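Local coordinates for serine-repeat antigen protein (Plasmodium falciparum, PDB 3CH3) that is a papain-family, protease-like malaria antigen with a serine in place of the usual active-site cysteine, and may act as a protease, at residues 64-69 and 86-91; 173-178 and 196-201; 189-194 and 236-241. All coordinates share one frame; numbering follows the deposited sequence. Where two conformers were deposited one is given.

Interaction 1 (64-69 and 86-91); sequences CYKGEH and IEDYGF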
loop_
_atom_site.group_PDB
_atom_site.type_symbol
_atom_site.label_atom_id
_atom_site.label_comp_id
_atom_site.label_asym_id
_atom_site.label_seq_id
_atom_site.Cartn_x
_atom_site.Cartn_y
_atom_site.Cartn_z
ATOM N N CYS A 64 1.639 19.416 3.412
ATOM C CA CYS A 64 0.488 20.110 4.008
ATOM C C CYS A 64 0.048 19.376 5.263
ATOM O O CYS A 64 -0.360 18.233 5.195
ATOM C CB CYS A 64 -0.653 20.192 3.006
ATOM S SG CYS A 64 -0.165 20.980 1.482
ATOM N N TYR A 65 0.195 20.030 6.412
ATOM C CA TYR A 65 -0.084 19.402 7.708
ATOM C C TYR A 65 -0.160 20.476 8.785
ATOM O O TYR A 65 0.444 21.544 8.648
ATOM C CB TYR A 65 0.968 18.323 8.064
ATOM C CG TYR A 65 2.383 18.846 8.137
ATOM C CD1 TYR A 65 2.889 19.351 9.331
ATOM C CD2 TYR A 65 3.226 18.842 7.002
ATOM C CE1 TYR A 65 4.182 19.869 9.412
ATOM C CE2 TYR A 65 4.525 19.339 7.078
ATOM C CZ TYR A 65 4.990 19.858 8.289
ATOM O OH TYR A 65 6.257 20.361 8.408
ATOM N N LYS A 66 -0.910 20.191 9.845
ATOM C CA LYS A 66 -1.129 21.161 10.908
ATOM C C LYS A 66 -0.016 21.109 11.949
ATOM O O LYS A 66 0.748 20.139 12.019
ATOM C CB LYS A 66 -2.521 20.980 11.534
ATOM C CG LYS A 66 -3.610 21.721 10.765
ATOM C CD LYS A 66 -4.978 21.666 11.463
ATOM C CE LYS A 66 -6.053 22.370 10.622
ATOM N NZ LYS A 66 -5.951 21.983 9.168
ATOM N N GLY A 67 0.099 22.183 12.720
ATOM C CA GLY A 67 1.055 22.242 13.810
ATOM C C GLY A 67 2.425 22.720 13.382
ATOM O O GLY A 67 2.607 23.244 12.277
ATOM N N GLU A 68 3.390 22.537 14.278
ATOM C CA GLU A 68 4.768 22.957 14.051
ATOM C C GLU A 68 5.362 22.224 12.845
ATOM O O GLU A 68 4.981 21.082 12.553
ATOM C CB GLU A 68 5.618 22.735 15.316
ATOM C CG GLU A 68 5.456 21.349 15.975
ATOM C CD GLU A 68 6.383 20.289 15.394
ATOM O OE1 GLU A 68 7.621 20.454 15.509
ATOM O OE2 GLU A 68 5.883 19.284 14.829
ATOM N N HIS A 69 6.268 22.897 12.136
ATOM C CA HIS A 69 7.004 22.283 11.025
ATOM C C HIS A 69 7.726 21.004 11.473
ATOM O O HIS A 69 8.224 20.929 12.604
ATOM C CB HIS A 69 7.984 23.298 10.425
ATOM C CG HIS A 69 9.005 22.699 9.509
ATOM N ND1 HIS A 69 10.124 22.040 9.972
ATOM C CD2 HIS A 69 9.085 22.672 8.157
ATOM C CE1 HIS A 69 10.846 21.624 8.947
ATOM N NE2 HIS A 69 10.238 21.995 7.833
ATOM N N ILE A 86 -6.119 14.178 5.535
ATOM C CA ILE A 86 -7.436 14.239 4.841
ATOM C C ILE A 86 -8.539 14.957 5.628
ATOM O O ILE A 86 -9.247 15.836 5.107
ATOM C CB ILE A 86 -7.994 12.819 4.532
ATOM C CG1 ILE A 86 -7.138 12.101 3.489
ATOM C CG2 ILE A 86 -9.479 12.886 4.113
ATOM C CD1 ILE A 86 -7.667 10.703 3.128
ATOM N N GLU A 87 -8.706 14.549 6.880
ATOM C CA GLU A 87 -9.789 15.037 7.704
ATOM C C GLU A 87 -9.601 16.522 8.022
ATOM O O GLU A 87 -10.573 17.263 8.142
ATOM C CB GLU A 87 -9.909 14.161 8.953
ATOM C CG GLU A 87 -10.431 12.746 8.620
ATOM C CD GLU A 87 -9.818 11.623 9.473
ATOM O OE1 GLU A 87 -9.090 11.914 10.452
ATOM O OE2 GLU A 87 -10.076 10.439 9.160
ATOM N N ASP A 88 -8.350 16.960 8.107
ATOM C CA ASP A 88 -8.028 18.368 8.318
ATOM C C ASP A 88 -8.247 19.236 7.082
ATOM O O ASP A 88 -8.683 20.379 7.204
ATOM C CB ASP A 88 -6.585 18.530 8.814
ATOM C CG ASP A 88 -6.397 18.040 10.242
ATOM O OD1 ASP A 88 -7.413 17.875 10.960
ATOM O OD2 ASP A 88 -5.232 17.820 10.648
ATOM N N TYR A 89 -7.942 18.702 5.901
ATOM C CA TYR A 89 -7.930 19.515 4.684
ATOM C C TYR A 89 -9.146 19.293 3.785
ATOM O O TYR A 89 -9.669 20.247 3.205
ATOM C CB TYR A 89 -6.600 19.344 3.924
ATOM C CG TYR A 89 -5.423 20.001 4.628
ATOM C CD1 TYR A 89 -5.017 21.292 4.283
ATOM C CD2 TYR A 89 -4.737 19.345 5.660
ATOM C CE1 TYR A 89 -3.949 21.911 4.935
ATOM C CE2 TYR A 89 -3.667 19.954 6.324
ATOM C CZ TYR A 89 -3.281 21.240 5.955
ATOM O OH TYR A 89 -2.226 21.862 6.598
ATOM N N GLY A 90 -9.607 18.049 3.687
ATOM C CA GLY A 90 -10.758 17.699 2.843
ATOM C C GLY A 90 -10.466 17.769 1.350
ATOM O O GLY A 90 -11.386 17.806 0.525
ATOM N N PHE A 91 -9.180 17.785 1.003
ATOM C CA PHE A 91 -8.746 17.974 -0.381
ATOM C C PHE A 91 -7.564 17.082 -0.687
ATOM O O PHE A 91 -6.562 17.084 0.036
ATOM C CB PHE A 91 -8.380 19.445 -0.651
ATOM C CG PHE A 91 -8.444 19.833 -2.106
ATOM C CD1 PHE A 91 -9.598 20.410 -2.634
ATOM C CD2 PHE A 91 -7.356 19.625 -2.950
ATOM C CE1 PHE A 91 -9.667 20.776 -3.985
ATOM C CE2 PHE A 91 -7.414 19.980 -4.302
ATOM C CZ PHE A 91 -8.567 20.551 -4.819
HETATM O O HOH W 1 -2.747 17.826 9.576
#
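Lys-66 and Cys-64 take opposite faces of the Tyr-89 ring. The lysine supplies a cation-pi contact: NZ of Lys-66 stands 4.4 Å from the centroid of the Tyr-89 ring, 20° off the ring normal and displaced toward the rim. Its chain runs extended through chi2 and chi3 and bends at the last torsion (chi4 45°), which swings NZ in over the ring. Against the other face rests an apolar partner, with Cys-64 CB 4.1 Å from Tyr-89 CZ; a disulfide to Cys-109 fixes that cysteine in place. In the helical domain of the papain-like fold, this pairing joins the loop that leaves helix 58-63 to the C-terminal end of helix 79-89, where Gly-90, with positive phi, turns the chain away. The charged groups meet less closely. Lys-66 NZ touches Asp-88 CB at 3.5 Å but stays 4.5 Å from Asp-88 OD2, too long for a salt bridge. Water 1 makes the firmer link, accepting from Lys-66 N at 3.0 Å and donating to Asp-88 OD2 at 2.7 Å, so the carboxylate is tied to the loop backbone through solvent. The phenol oxygen sits close to the loop backbone: Tyr-89 OH lies 3.0 Å from Tyr-65 N, at an angle too poor for a hydrogen bond. Tyr-65 CB leaves the backbone on the side away from the helix, and the Tyr-65 OH bonds to Lys-70 N.

Interaction 2 (173-178 and 196-201); sequences IKAENV and TADHAV. With 2HP (dihydrogenphosphate ion), chain C.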
loop_
_atom_site.group_PDB
_atom_site.type_symbol
_atom_site.label_atom_id
_atom_site.label_comp_id
_atom_site.label_asym_id
_atom_site.label_seq_id
_atom_site.Cartn_x
_atom_site.Cartn_y
_atom_site.Cartn_z
ATOM N N ILE A 173 6.391 -3.718 6.748
ATOM C CA ILE A 173 7.480 -4.676 6.777
ATOM C C ILE A 173 8.748 -3.966 7.298
ATOM O O ILE A 173 8.826 -2.720 7.341
ATOM C CB ILE A 173 7.727 -5.255 5.351
ATOM C CG1 ILE A 173 8.281 -4.136 4.425
ATOM C CG2 ILE A 173 6.442 -5.922 4.786
ATOM C CD1 ILE A 173 8.833 -4.695 3.002
ATOM N N LYS A 174 9.742 -4.767 7.660
ATOM C CA LYS A 174 11.074 -4.249 7.899
ATOM C C LYS A 174 11.802 -4.200 6.557
ATOM O O LYS A 174 11.987 -5.248 5.888
ATOM C CB LYS A 174 11.816 -5.145 8.907
ATOM C CG LYS A 174 13.074 -4.429 9.407
ATOM C CD LYS A 174 12.754 -3.571 10.637
ATOM C CE LYS A 174 14.050 -3.038 11.249
ATOM N NZ LYS A 174 13.765 -2.167 12.421
ATOM N N ALA A 175 12.233 -3.002 6.149
ATOM C CA ALA A 175 12.836 -2.864 4.800
ATOM C C ALA A 175 14.033 -3.809 4.594
ATOM O O ALA A 175 14.209 -4.330 3.510
ATOM C CB ALA A 175 13.249 -1.423 4.524
ATOM N N GLU A 176 14.820 -4.029 5.649
ATOM C CA GLU A 176 16.033 -4.890 5.534
ATOM C C GLU A 176 15.652 -6.279 5.021
ATOM O O GLU A 176 16.444 -6.935 4.346
ATOM C CB GLU A 176 16.699 -5.043 6.910
ATOM C CG GLU A 176 15.908 -5.947 7.908
ATOM C CD GLU A 176 16.523 -6.031 9.312
ATOM O OE1 GLU A 176 17.317 -5.126 9.703
ATOM O OE2 GLU A 176 16.216 -7.015 10.027
ATOM N N ASN A 177 14.436 -6.713 5.340
ATOM C CA ASN A 177 14.056 -8.075 4.983
ATOM C C ASN A 177 13.935 -8.263 3.470
ATOM O O ASN A 177 13.954 -9.400 2.998
ATOM C CB ASN A 177 12.737 -8.463 5.615
ATOM C CG ASN A 177 12.834 -8.651 7.136
ATOM O OD1 ASN A 177 13.895 -8.971 7.739
ATOM N ND2 ASN A 177 11.727 -8.487 7.749
ATOM N N VAL A 178 13.794 -7.160 2.708
ATOM C CA VAL A 178 13.772 -7.256 1.243
ATOM C C VAL A 178 15.056 -6.722 0.589
ATOM O O VAL A 178 15.075 -6.386 -0.608
ATOM C CB VAL A 178 12.508 -6.621 0.564
ATOM C CG1 VAL A 178 11.244 -7.307 1.046
ATOM C CG2 VAL A 178 12.438 -5.108 0.820
ATOM N N THR A 196 9.682 -5.762 14.756
ATOM C CA THR A 196 9.196 -4.424 14.413
ATOM C C THR A 196 9.207 -4.234 12.885
ATOM O O THR A 196 9.684 -5.113 12.152
ATOM C CB THR A 196 10.083 -3.346 15.039
ATOM O OG1 THR A 196 11.429 -3.464 14.519
ATOM C CG2 THR A 196 10.107 -3.468 16.581
ATOM N N ALA A 197 8.728 -3.082 12.423
ATOM C CA ALA A 197 8.692 -2.782 10.979
ATOM C C ALA A 197 9.036 -1.286 10.812
ATOM O O ALA A 197 9.070 -0.509 11.795
ATOM C CB ALA A 197 7.311 -3.123 10.401
ATOM N N ASP A 198 9.301 -0.880 9.583
ATOM C CA ASP A 198 9.741 0.489 9.315
ATOM C C ASP A 198 9.350 1.032 7.926
ATOM O O ASP A 198 9.693 2.187 7.584
ATOM C CB ASP A 198 11.266 0.623 9.567
ATOM C CG ASP A 198 12.115 -0.208 8.595
ATOM O OD1 ASP A 198 11.569 -0.754 7.614
ATOM O OD2 ASP A 198 13.330 -0.292 8.826
ATOM N N HIS A 199 8.650 0.226 7.127
ATOM C CA HIS A 199 8.426 0.578 5.699
ATOM C C HIS A 199 7.033 0.098 5.264
ATOM O O HIS A 199 6.688 -1.085 5.428
ATOM C CB HIS A 199 9.492 -0.094 4.843
ATOM C CG HIS A 199 9.367 0.208 3.383
ATOM N ND1 HIS A 199 9.585 1.470 2.860
ATOM C CD2 HIS A 199 9.033 -0.584 2.345
ATOM C CE1 HIS A 199 9.393 1.430 1.552
ATOM N NE2 HIS A 199 9.071 0.191 1.210
ATOM N N ALA A 200 6.253 1.007 4.693
ATOM C CA ALA A 200 4.886 0.695 4.247
ATOM C C ALA A 200 4.897 0.227 2.794
ATOM O O ALA A 200 5.574 0.816 1.933
ATOM C CB ALA A 200 3.950 1.926 4.426
ATOM N N VAL A 201 4.151 -0.833 2.550
ATOM C CA VAL A 201 3.968 -1.405 1.212
ATOM C C VAL A 201 2.466 -1.683 1.061
ATOM O O VAL A 201 1.694 -1.372 1.964
ATOM C CB VAL A 201 4.808 -2.708 1.033
ATOM C CG1 VAL A 201 6.333 -2.339 1.100
ATOM C CG2 VAL A 201 4.372 -3.868 2.041
HETATM P P 2HP C . 10.569 4.782 4.713
HETATM O O1 2HP C . 11.958 5.021 4.093
HETATM O O2 2HP C . 9.412 5.294 3.923
HETATM O O3 2HP C . 10.522 3.042 4.982
HETATM O O4 2HP C . 10.534 5.693 6.247
HETATM O O HOH W 2 14.363 0.828 11.089
HETATM O O HOH W 3 15.063 -1.898 7.669
#
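Ile-173 O is gripped by two successive backbone N-H groups. Asp-198 N reaches Ile-173 O at 2.9 Å with an almost straight bond (175°) from above the carbonyl plane, while His-199 N meets Ile-173 O at 3.0 Å, lying nearly on the extension of the C=O bond but with a more bent N-H direction (134°). Two residues thus face one, a classic beta bulge, and the return bond from Ile-173 N to His-199 O, 3.0 Å, completes the antiparallel pair. The bulge leaves the Asp-198 side chain beside the short 3-10 segment 175-177. With CG between the backbone N and the carbonyl carbon (chi1 65°), OD1 of Asp-198 accepts Ala-175 N at 2.8 Å on its syn side. The other oxygen, OD2, receives waters 2 and 3; water 3 also accepts from Glu-176 N. The Lys-174 side chain runs roughly perpendicular to that of Asp-198, its NZ 4.1 Å from Asp-198 OD2 and only weakly bonded to Thr-196 OG1. On the buried side, Ile-173 and His-199 project together from one face of the sheet, and Ile-173 CD1 packs on Val-201 CG1 at 3.9 Å. The His-199 ring gives its ND1 to the phosphate O3, 2.8 Å away, and its NE2 to Asn-224 OD1; the same phosphate also bonds to Ser-33 OG and Gln-27 NE2. The histidine-asparagine pair is consistent with the His-Asn part of a papain-type active site, Ser-33 probably occupying the place of the nucleophilic cysteine.

Interaction 3 (189-194 and 236-241); sequences QNLCGD and FKVDMY. With K (potassium ion), chain B; 2HP (dihydrogenphosphate ion), chain D.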
loop_
_atom_site.group_PDB
_atom_site.type_symbol
_atom_site.label_atom_id
_atom_site.label_comp_id
_atom_site.label_asym_id
_atom_site.label_seq_id
_atom_site.Cartn_x
_atom_site.Cartn_y
_atom_site.Cartn_z
ATOM N N GLN A 189 9.820 -14.946 -2.872
ATOM C CA GLN A 189 10.768 -14.813 -1.750
ATOM C C GLN A 189 10.286 -15.613 -0.552
ATOM O O GLN A 189 9.095 -15.664 -0.248
ATOM C CB GLN A 189 10.932 -13.343 -1.326
ATOM C CG GLN A 189 11.271 -12.386 -2.497
ATOM C CD GLN A 189 12.614 -12.699 -3.159
ATOM O OE1 GLN A 189 12.744 -12.589 -4.382
ATOM N NE2 GLN A 189 13.602 -13.090 -2.373
ATOM N N ASN A 190 11.199 -16.252 0.153
ATOM C CA ASN A 190 10.795 -17.028 1.318
ATOM C C ASN A 190 11.464 -16.340 2.514
ATOM O O ASN A 190 12.636 -16.593 2.786
ATOM C CB ASN A 190 11.247 -18.489 1.190
ATOM C CG ASN A 190 10.527 -19.395 2.178
ATOM O OD1 ASN A 190 9.365 -19.166 2.528
ATOM N ND2 ASN A 190 11.238 -20.429 2.656
ATOM N N LEU A 191 10.745 -15.405 3.144
ATOM C CA LEU A 191 11.373 -14.414 4.036
ATOM C C LEU A 191 10.850 -14.506 5.446
ATOM O O LEU A 191 9.658 -14.791 5.652
ATOM C CB LEU A 191 11.050 -12.984 3.553
ATOM C CG LEU A 191 11.479 -12.656 2.132
ATOM C CD1 LEU A 191 11.103 -11.238 1.847
ATOM C CD2 LEU A 191 13.001 -12.850 1.940
ATOM N N CYS A 192 11.712 -14.219 6.419
ATOM C CA CYS A 192 11.228 -13.980 7.777
ATOM C C CYS A 192 10.992 -12.499 8.001
ATOM O O CYS A 192 11.541 -11.660 7.278
ATOM C CB CYS A 192 12.195 -14.466 8.846
ATOM S SG CYS A 192 12.525 -16.243 8.900
ATOM N N GLY A 193 10.177 -12.183 9.002
ATOM C CA GLY A 193 10.052 -10.793 9.478
ATOM C C GLY A 193 10.818 -10.522 10.766
ATOM O O GLY A 193 11.631 -11.363 11.223
ATOM N N ASP A 194 10.577 -9.345 11.350
ATOM C CA ASP A 194 11.218 -8.906 12.592
ATOM C C ASP A 194 10.150 -8.577 13.629
ATOM O O ASP A 194 8.955 -8.498 13.311
ATOM C CB ASP A 194 12.028 -7.616 12.357
ATOM C CG ASP A 194 13.307 -7.832 11.573
ATOM O OD1 ASP A 194 13.490 -8.882 10.880
ATOM O OD2 ASP A 194 14.165 -6.919 11.664
ATOM N N PHE A 236 6.793 -7.585 -5.853
ATOM C CA PHE A 236 7.435 -8.875 -5.620
ATOM C C PHE A 236 6.416 -9.870 -5.074
ATOM O O PHE A 236 5.335 -9.472 -4.631
ATOM C CB PHE A 236 8.653 -8.720 -4.666
ATOM C CG PHE A 236 8.311 -8.257 -3.274
ATOM C CD1 PHE A 236 8.317 -9.175 -2.193
ATOM C CD2 PHE A 236 8.091 -6.905 -3.009
ATOM C CE1 PHE A 236 8.037 -8.746 -0.877
ATOM C CE2 PHE A 236 7.804 -6.454 -1.653
ATOM C CZ PHE A 236 7.789 -7.382 -0.616
ATOM N N LYS A 237 6.781 -11.151 -5.068
ATOM C CA LYS A 237 5.935 -12.204 -4.466
ATOM C C LYS A 237 6.673 -12.697 -3.252
ATOM O O LYS A 237 7.920 -12.836 -3.292
ATOM C CB LYS A 237 5.710 -13.369 -5.423
ATOM C CG LYS A 237 4.823 -13.001 -6.639
ATOM C CD LYS A 237 4.589 -14.244 -7.547
ATOM C CE LYS A 237 3.545 -13.880 -8.606
ATOM N NZ LYS A 237 3.959 -14.254 -9.995
ATOM N N VAL A 238 5.929 -12.967 -2.181
ATOM C CA VAL A 238 6.508 -13.479 -0.950
ATOM C C VAL A 238 5.620 -14.583 -0.343
ATOM O O VAL A 238 4.399 -14.425 -0.264
ATOM C CB VAL A 238 6.777 -12.315 0.072
ATOM C CG1 VAL A 238 5.490 -11.516 0.453
ATOM C CG2 VAL A 238 7.554 -12.815 1.354
ATOM N N ASP A 239 6.266 -15.659 0.123
ATOM C CA ASP A 239 5.546 -16.758 0.731
ATOM C C ASP A 239 4.711 -16.242 1.946
ATOM O O ASP A 239 5.204 -15.440 2.753
ATOM C CB ASP A 239 6.557 -17.847 1.125
ATOM C CG ASP A 239 5.873 -19.152 1.476
ATOM O OD1 ASP A 239 5.315 -19.223 2.605
ATOM O OD2 ASP A 239 5.923 -20.080 0.639
ATOM N N MET A 240 3.448 -16.651 2.064
ATOM C CA MET A 240 2.601 -16.104 3.154
ATOM C C MET A 240 3.076 -16.513 4.530
ATOM O O MET A 240 2.776 -15.851 5.517
ATOM C CB MET A 240 1.170 -16.582 3.015
ATOM C CG MET A 240 0.496 -16.055 1.739
ATOM S SD MET A 240 -1.241 -16.663 1.845
ATOM C CE MET A 240 -1.803 -15.847 0.324
ATOM N N TYR A 241 3.763 -17.651 4.582
ATOM C CA TYR A 241 4.172 -18.243 5.867
ATOM C C TYR A 241 5.676 -18.093 6.090
ATOM O O TYR A 241 6.111 -17.790 7.218
ATOM C CB TYR A 241 3.805 -19.729 5.911
ATOM C CG TYR A 241 2.389 -19.966 6.361
ATOM C CD1 TYR A 241 1.326 -19.754 5.485
ATOM C CD2 TYR A 241 2.107 -20.367 7.668
ATOM C CE1 TYR A 241 0.030 -19.922 5.891
ATOM C CE2 TYR A 241 0.803 -20.560 8.082
ATOM C CZ TYR A 241 -0.228 -20.347 7.183
ATOM O OH TYR A 241 -1.520 -20.513 7.549
HETATM K K K B . 14.488 -11.364 11.061
HETATM P P 2HP D . 12.963 -14.138 12.998
HETATM O O1 2HP D . 14.124 -13.808 12.071
HETATM O O2 2HP D . 11.552 -14.021 12.338
HETATM O O3 2HP D . 13.112 -13.101 14.409
HETATM O O4 2HP D . 13.053 -15.817 13.495
HETATM O O HOH W 4 7.907 -15.412 3.412
HETATM O O HOH W 5 7.359 -14.912 7.103
HETATM O O HOH W 6 14.330 -11.872 8.440
HETATM O O HOH W 7 14.310 -11.089 13.974
HETATM O O HOH W 8 16.710 -9.464 9.624
#
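Gln-189 and Val-238 pair as a short parallel bridge, the tight end of this contact. Gln-189 N donates to Lys-237 O at 2.9 Å, nearly straight at 169°, and Asp-239 N answers with a bond of 2.9 Å to Gln-189 O. Next to the bridge, the Leu-191 and Val-238 side chains cross at about a right angle, CD1 of the leucine resting 3.9 Å from CG2 of the valine. The Asp-239 carboxylate braces the turn that follows its strand: with CG anti to N and next to the carbonyl carbon (chi1 -167°), OD1 accepts Tyr-241 N at 3.0 Å, an Asx turn, and also Gly-242 N, while OD2 is held by Tyr-209 OH. Beyond this the two chains part and solvent takes over. On this exposed side Asn-190 lies alongside Asp-239, its OD1 3.4 Å from Asp-239 CB, with the amide and carboxylate planes turned 66° apart. Where the next parallel rung would fall, water 4 bridges instead, accepting from Leu-191 N at 2.9 Å and donating to Asp-239 O at 2.8 Å; water 5 donates to both Leu-191 O and Tyr-241 O. Farther along, the 189-194 chain leaves its partner altogether. Cys-192 forms a disulfide to Cys-246, and potassium is bound by Gly-193 O, by Asp-194 OD1 at 2.7 Å, by a phosphate oxygen and by waters. That phosphate is held in turn by the backbone N of His-247 and Phe-248. The bridge adds a short parallel edge to the otherwise largely antiparallel sheet of the papain-like beta domain, and the loop that follows it leads to a joint potassium-phosphate site.

How the interactions relate
Interaction 1 is a surface contact between a loop and a helix end; its centre lies about 35 Å from that of interaction 3, on the other side of the chain's centre. Interactions 2 and 3 are both partly buried and reach the same sheet, with centres about 11 Å apart and segments that alternate along the chain. They meet directly where the side chains of Lys-174 and Asn-177 touch Asp-194. Backbone pairing carries both, antiparallel with a bulge in one and parallel in the other, whereas interaction 1 relies on side chains and a water. Each sheet contact also borders a phosphate: one in the probable active-site cleft, the other beside potassium.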